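Local coordinates for Ara h 8 allergen isoform (Arachis hypogaea, PDB 6V8M), which binds the hydrophobic probe 8-anilino-1-naphthalene sulfonate, is a peanut allergen of the PR-10 (Bet v 1) family, and probably carries small hydrophobic plant ligands, at residues Thr11-Pro16 with Ala145-Val150. Sequence-based numbering, arbitrary orientation.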
# COMPACT_ATOMS: atom_id res chain seq x y z
N THR A 11 6.99 -12.27 6.71
CA THR A 11 7.67 -11.86 7.96
C THR A 11 8.68 -10.78 7.63
O THR A 11 9.06 -10.62 6.44
CB THR A 11 8.32 -13.05 8.68
OG1 THR A 11 9.41 -13.49 7.87
CG2 THR A 11 7.38 -14.21 8.89
N SER A 12 9.13 -10.11 8.69
CA SER A 12 10.17 -9.07 8.66
C SER A 12 11.00 -9.21 9.92
O SER A 12 10.46 -9.57 10.97
CB SER A 12 9.56 -7.67 8.57
OG SER A 12 10.57 -6.69 8.75
N PRO A 13 12.32 -8.92 9.88
CA PRO A 13 13.10 -8.86 11.10
C PRO A 13 12.86 -7.59 11.91
O PRO A 13 13.31 -7.54 13.03
CB PRO A 13 14.54 -8.96 10.58
CG PRO A 13 14.44 -8.27 9.25
CD PRO A 13 13.14 -8.77 8.67
N VAL A 14 12.14 -6.61 11.34
CA VAL A 14 11.81 -5.37 12.07
C VAL A 14 10.60 -5.63 12.96
O VAL A 14 9.59 -6.13 12.47
CB VAL A 14 11.54 -4.20 11.12
CG1 VAL A 14 11.29 -2.93 11.90
CG2 VAL A 14 12.64 -4.04 10.08
N PRO A 15 10.68 -5.30 14.28
CA PRO A 15 9.55 -5.46 15.20
C PRO A 15 8.40 -4.53 14.82
O PRO A 15 8.60 -3.52 14.16
CB PRO A 15 10.13 -5.11 16.58
CG PRO A 15 11.31 -4.23 16.27
CD PRO A 15 11.86 -4.76 14.96
N PRO A 16 7.15 -4.88 15.17
CA PRO A 16 5.99 -4.24 14.56
C PRO A 16 5.79 -2.76 14.90
O PRO A 16 5.40 -2.06 13.99
CB PRO A 16 4.82 -5.12 15.02
CG PRO A 16 5.31 -5.77 16.30
CD PRO A 16 6.77 -6.03 16.02
N ALA A 145 11.27 -1.42 0.53
CA ALA A 145 12.17 -0.25 0.53
C ALA A 145 12.14 0.44 1.90
O ALA A 145 13.20 0.80 2.45
CB ALA A 145 11.81 0.67 -0.62
N ILE A 146 10.95 0.57 2.49
CA ILE A 146 10.84 1.18 3.84
C ILE A 146 11.48 0.25 4.86
O ILE A 146 12.22 0.74 5.74
CB ILE A 146 9.37 1.51 4.15
CG1 ILE A 146 8.85 2.60 3.19
CG2 ILE A 146 9.27 1.92 5.60
CD1 ILE A 146 7.37 2.87 3.23
N GLU A 147 11.23 -1.06 4.75
CA GLU A 147 11.83 -2.04 5.68
C GLU A 147 13.36 -1.92 5.63
O GLU A 147 14.02 -1.90 6.68
CB GLU A 147 11.33 -3.43 5.34
CG GLU A 147 11.98 -4.52 6.17
CD GLU A 147 11.81 -5.88 5.53
OE1 GLU A 147 12.22 -6.03 4.36
OE2 GLU A 147 11.24 -6.75 6.19
N GLY A 148 13.94 -1.82 4.44
CA GLY A 148 15.40 -1.72 4.27
C GLY A 148 15.94 -0.45 4.89
O GLY A 148 17.00 -0.48 5.53
N TYR A 149 15.23 0.65 4.74
CA TYR A 149 15.61 1.95 5.32
C TYR A 149 15.67 1.84 6.85
O TYR A 149 16.63 2.33 7.47
CB TYR A 149 14.65 3.02 4.83
CG TYR A 149 14.80 4.32 5.54
CD1 TYR A 149 15.75 5.24 5.16
CD2 TYR A 149 13.95 4.64 6.59
CE1 TYR A 149 15.87 6.45 5.81
CE2 TYR A 149 14.05 5.84 7.25
CZ TYR A 149 15.01 6.76 6.85
OH TYR A 149 15.12 7.94 7.52
N VAL A 150 14.67 1.21 7.46
CA VAL A 150 14.61 1.03 8.94
C VAL A 150 15.81 0.19 9.40
O VAL A 150 16.39 0.48 10.46
CB VAL A 150 13.30 0.36 9.34
CG1 VAL A 150 13.32 -0.06 10.81
CG2 VAL A 150 12.15 1.32 9.05
O HOH W 1 9.93 -8.47 4.84
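Residues 145-150 form part of the long C-terminal helix 129-152 of the Bet v 1 fold. They face the end of the edge strand 3-12 and the loop that leads into helix 16-25. Ile146 packs on helices 16-25 and 27-34. Glu147 has the largest share of the contact. Its CG lies anti to the backbone N (chi1 175°), and the chain runs on extended, so the carboxylate reaches across to the strand end. Glu147 OE2 accepts a short hydrogen bond of 2.6 Å from Ser12 OG, through the lone pair that faces away from its other oxygen. Glu147 OE2 also accepts from the oxygen of a water at 2.5 Å. That water also donates to Thr11 O, at 2.8 Å, and so ties the carboxylate to the strand backbone. Ser12 OG sits anti to its own backbone N (chi1 171°) and accepts from Val14 N at 3.0 Å, which makes an ST turn. Pro13 CD lies 3.7 Å from Glu147 OE2. The aliphatic part of Glu147 slides past Val14 in the opposite direction, with Glu147 CG 4.0 Å from Val14 CG2. One turn on, Val150 crosses Val14 obliquely, and Val150 CG1 meets Val14 CG1 at 3.7 Å. Val150 also touches Ala22 of helix 16-25. Beyond the loop, Val14 O accepts a hydrogen bond from Ser111 OG of the neighbouring strand 110-121. Ser12 OG thus accepts from Val14 N within the turn and donates to Glu147 OE2 of the helix. Two donors on a single oxygen would be expected to stabilise the ionised form of Glu147.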